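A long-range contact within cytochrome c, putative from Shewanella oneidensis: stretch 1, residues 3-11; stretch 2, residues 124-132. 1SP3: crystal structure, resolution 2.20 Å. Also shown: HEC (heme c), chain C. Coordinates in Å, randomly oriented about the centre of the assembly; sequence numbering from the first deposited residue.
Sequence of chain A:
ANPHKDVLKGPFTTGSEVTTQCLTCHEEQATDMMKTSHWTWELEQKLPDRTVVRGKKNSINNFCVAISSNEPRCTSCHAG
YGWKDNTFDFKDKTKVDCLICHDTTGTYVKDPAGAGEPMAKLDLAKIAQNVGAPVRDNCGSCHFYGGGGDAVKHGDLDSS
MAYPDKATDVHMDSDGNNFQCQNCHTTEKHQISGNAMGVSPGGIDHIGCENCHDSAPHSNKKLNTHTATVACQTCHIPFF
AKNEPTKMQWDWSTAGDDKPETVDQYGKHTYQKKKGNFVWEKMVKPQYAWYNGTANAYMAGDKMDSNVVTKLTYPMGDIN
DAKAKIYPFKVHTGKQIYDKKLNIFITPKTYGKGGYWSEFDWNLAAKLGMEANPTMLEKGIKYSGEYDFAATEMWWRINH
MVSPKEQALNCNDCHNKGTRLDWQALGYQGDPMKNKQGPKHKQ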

# COMPACT_ATOMS: atom_id res chain seq x y z
N PRO A 3 14.26 -32.13 3.02
CA PRO A 3 14.40 -32.91 1.80
C PRO A 3 14.54 -32.13 0.49
O PRO A 3 14.74 -32.80 -0.56
CB PRO A 3 13.05 -33.64 1.72
CG PRO A 3 12.50 -33.54 2.97
CD PRO A 3 12.86 -32.19 3.48
N HIS A 4 14.38 -30.79 0.52
CA HIS A 4 14.19 -30.02 -0.74
C HIS A 4 15.14 -30.37 -1.89
O HIS A 4 14.70 -30.61 -3.01
CB HIS A 4 14.28 -28.50 -0.49
CG HIS A 4 13.24 -27.98 0.45
ND1 HIS A 4 13.43 -26.84 1.20
CD2 HIS A 4 12.02 -28.47 0.81
CE1 HIS A 4 12.37 -26.64 1.97
NE2 HIS A 4 11.50 -27.61 1.74
N LYS A 5 16.43 -30.34 -1.59
CA LYS A 5 17.49 -30.47 -2.57
C LYS A 5 17.49 -31.81 -3.31
O LYS A 5 17.93 -31.88 -4.48
CB LYS A 5 18.84 -30.18 -1.91
CG LYS A 5 19.13 -28.65 -1.91
CD LYS A 5 19.47 -28.08 -0.53
CE LYS A 5 19.96 -26.61 -0.59
NZ LYS A 5 20.54 -26.12 0.73
N ASP A 6 16.94 -32.81 -2.63
CA ASP A 6 16.76 -34.18 -3.09
C ASP A 6 15.45 -34.39 -3.88
O ASP A 6 15.43 -35.15 -4.86
CB ASP A 6 16.81 -35.16 -1.87
CG ASP A 6 18.27 -35.36 -1.30
OD1 ASP A 6 19.28 -34.93 -1.96
OD2 ASP A 6 18.52 -35.94 -0.19
N VAL A 7 14.37 -33.72 -3.47
CA VAL A 7 13.04 -34.08 -4.01
C VAL A 7 12.50 -33.20 -5.17
O VAL A 7 11.47 -33.53 -5.78
CB VAL A 7 11.99 -34.28 -2.89
CG1 VAL A 7 10.67 -34.66 -3.50
CG2 VAL A 7 12.38 -35.43 -1.92
N LEU A 8 13.19 -32.10 -5.47
CA LEU A 8 12.60 -31.10 -6.35
C LEU A 8 13.47 -30.95 -7.58
O LEU A 8 13.72 -29.82 -8.01
CB LEU A 8 12.47 -29.73 -5.65
CG LEU A 8 11.52 -29.66 -4.46
CD1 LEU A 8 11.77 -28.43 -3.60
CD2 LEU A 8 10.04 -29.80 -4.86
N LYS A 9 13.94 -32.07 -8.16
CA LYS A 9 14.78 -31.93 -9.37
C LYS A 9 13.98 -31.50 -10.65
O LYS A 9 14.58 -30.95 -11.59
CB LYS A 9 15.71 -33.15 -9.58
CG LYS A 9 16.98 -33.21 -8.58
CD LYS A 9 18.33 -32.58 -9.21
CE LYS A 9 19.40 -31.98 -8.20
NZ LYS A 9 20.51 -31.12 -8.83
N GLY A 10 12.65 -31.68 -10.64
CA GLY A 10 11.80 -31.30 -11.77
C GLY A 10 12.15 -32.12 -13.00
O GLY A 10 12.10 -33.34 -12.87
N PRO A 11 12.47 -31.53 -14.17
CA PRO A 11 11.95 -30.27 -14.75
C PRO A 11 10.58 -29.71 -14.36
O PRO A 11 9.63 -30.46 -14.23
CB PRO A 11 11.94 -30.60 -16.26
CG PRO A 11 13.15 -31.58 -16.40
CD PRO A 11 13.60 -32.02 -15.00
N LEU A 124 13.28 -23.00 -12.66
CA LEU A 124 12.35 -23.31 -11.59
C LEU A 124 12.83 -24.38 -10.61
O LEU A 124 12.68 -24.22 -9.40
CB LEU A 124 10.96 -23.66 -12.13
CG LEU A 124 10.22 -22.48 -12.80
CD1 LEU A 124 8.92 -23.02 -13.37
CD2 LEU A 124 9.92 -21.31 -11.85
N ALA A 125 13.36 -25.48 -11.12
CA ALA A 125 13.82 -26.55 -10.25
C ALA A 125 14.81 -26.04 -9.22
O ALA A 125 14.63 -26.27 -8.01
CB ALA A 125 14.40 -27.75 -11.10
N LYS A 126 15.77 -25.28 -9.70
CA LYS A 126 16.83 -24.68 -8.88
C LYS A 126 16.31 -23.71 -7.84
O LYS A 126 16.69 -23.79 -6.66
CB LYS A 126 17.88 -23.98 -9.75
CG LYS A 126 19.19 -23.69 -9.05
CD LYS A 126 19.94 -25.02 -8.62
CE LYS A 126 20.02 -26.15 -9.74
NZ LYS A 126 21.38 -26.82 -9.86
N ILE A 127 15.38 -22.84 -8.24
CA ILE A 127 14.70 -21.98 -7.28
C ILE A 127 14.01 -22.84 -6.20
O ILE A 127 14.19 -22.57 -5.01
CB ILE A 127 13.71 -21.09 -8.01
CG1 ILE A 127 14.50 -20.07 -8.89
CG2 ILE A 127 12.66 -20.46 -7.01
CD1 ILE A 127 13.69 -19.23 -9.86
N ALA A 128 13.22 -23.84 -6.61
CA ALA A 128 12.49 -24.69 -5.66
C ALA A 128 13.41 -25.38 -4.68
O ALA A 128 13.05 -25.49 -3.53
CB ALA A 128 11.73 -25.76 -6.37
N GLN A 129 14.57 -25.87 -5.13
CA GLN A 129 15.50 -26.58 -4.26
C GLN A 129 16.11 -25.68 -3.21
O GLN A 129 16.45 -26.14 -2.08
CB GLN A 129 16.62 -27.20 -5.08
CG GLN A 129 16.17 -28.40 -5.88
CD GLN A 129 17.15 -28.72 -6.98
OE1 GLN A 129 16.73 -28.99 -8.10
NE2 GLN A 129 18.46 -28.69 -6.66
N ASN A 130 16.24 -24.40 -3.55
CA ASN A 130 16.90 -23.49 -2.63
C ASN A 130 16.02 -22.65 -1.68
O ASN A 130 16.50 -21.78 -1.00
CB ASN A 130 17.86 -22.64 -3.40
CG ASN A 130 19.07 -23.46 -3.85
OD1 ASN A 130 19.97 -23.66 -3.04
ND2 ASN A 130 19.04 -24.04 -5.11
N VAL A 131 14.74 -22.96 -1.67
CA VAL A 131 13.69 -22.22 -0.96
C VAL A 131 14.07 -22.19 0.54
O VAL A 131 14.68 -23.14 1.06
CB VAL A 131 12.47 -23.04 -1.35
CG1 VAL A 131 11.80 -23.80 -0.28
CG2 VAL A 131 11.61 -22.42 -2.46
N GLY A 132 13.74 -21.11 1.23
CA GLY A 132 13.97 -21.05 2.66
C GLY A 132 13.22 -19.85 3.29
O GLY A 132 12.19 -19.40 2.75
FE HEC C . 9.50 -27.90 2.36
CHA HEC C . 10.76 -27.02 5.32
CHB HEC C . 8.83 -24.62 1.59
CHC HEC C . 8.77 -28.75 -0.91
CHD HEC C . 9.41 -31.19 3.24
NA HEC C . 9.72 -26.11 3.30
C1A HEC C . 10.35 -25.98 4.50
C2A HEC C . 10.40 -24.58 4.80
C3A HEC C . 9.87 -23.91 3.76
C4A HEC C . 9.42 -24.87 2.80
CMA HEC C . 9.77 -22.37 3.59
CAA HEC C . 11.04 -23.96 6.08
CBA HEC C . 12.44 -23.60 5.55
CGA HEC C . 13.32 -23.08 6.64
O1A HEC C . 14.47 -22.66 6.29
O2A HEC C . 12.85 -23.09 7.81
NB HEC C . 8.92 -26.89 0.62
C1B HEC C . 8.68 -25.53 0.58
C2B HEC C . 8.26 -25.22 -0.78
C3B HEC C . 8.25 -26.37 -1.46
C4B HEC C . 8.68 -27.42 -0.60
CMB HEC C . 7.89 -23.80 -1.29
CAB HEC C . 7.99 -26.53 -2.96
CBB HEC C . 8.90 -25.82 -3.67
NC HEC C . 9.19 -29.61 1.37
C1C HEC C . 8.86 -29.75 0.04
C2C HEC C . 8.68 -31.14 -0.24
C3C HEC C . 8.86 -31.82 0.92
C4C HEC C . 9.16 -30.85 1.95
CMC HEC C . 8.28 -31.70 -1.65
CAC HEC C . 8.74 -33.38 1.19
CBC HEC C . 9.23 -34.31 0.34
ND HEC C . 10.03 -28.94 4.01
C1D HEC C . 9.89 -30.30 4.16
C2D HEC C . 10.30 -30.67 5.52
C3D HEC C . 10.73 -29.39 6.12
C4D HEC C . 10.53 -28.37 5.13
CMD HEC C . 10.32 -32.06 6.22
CAD HEC C . 11.20 -29.22 7.57
CBD HEC C . 9.90 -29.19 8.35
CGD HEC C . 10.14 -29.24 9.87
O1D HEC C . 10.38 -30.34 10.47
O2D HEC C . 10.14 -28.14 10.50
O HOH W 1 15.80 -25.57 0.40

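A short helical turn near the N-terminus lies against the end of a helix more than a hundred residues away, and the two bury 479 Å² with no clear direct hydrogen bond between them. The CA atoms of Lys5 and Gln129 come within 4.7 Å, those of Gly10 and Ala125 within 5.4 Å, so the first stretch runs antiparallel to the second.

His4 sets the terms. Its chi1 of -62° (m) carries the ring to the heme, where NE2 binds FE at 2.1 Å. The other ring nitrogen is not left idle: ND1 donates to a water 2.8 Å away, and that water lies 2.6 Å from Gln129 O and 2.8 Å from Val131 O. Val131 then packs CG1 3.7 Å from His4 CE1 and 3.6 Å from heme CHB, with an off-rotamer chi1 of 113°.

Leu8, in the common m,t rotamer, points toward the helix. Its CD1 rests 3.8 Å from Ala128 CB and 3.9 Å from heme CBB; Ala128 CB is also 3.9 Å from CBB, so leucine, alanine and the vinyl-derived carbon form one apolar cluster. The small alanines permit close approach: Lys9 O sits 3.2 Å from Ala125 CB. Gly10 belongs to the same logic, since its positive phi suits glycine and an ideal CB would fall a tight 3.4 Å from Ala125 CB.

Gln129 is the most covered residue. Extended at chi2 (t), it lays its aliphatic part on Leu8, Gln129 CG to Leu8 CB 3.9 Å. Around it the lysines contribute methylenes: Lys5 CG lies 3.7 Å from Gln129 O. Lys9 and Lys126 bring their NZ atoms to 4.5 Å, an unfavourable like-charge approach. Asn130, at chi1 -72° (m), folds back so that ND2 donates to Lys126 O at 2.8 Å, a side-chain to backbone bond within its own stretch.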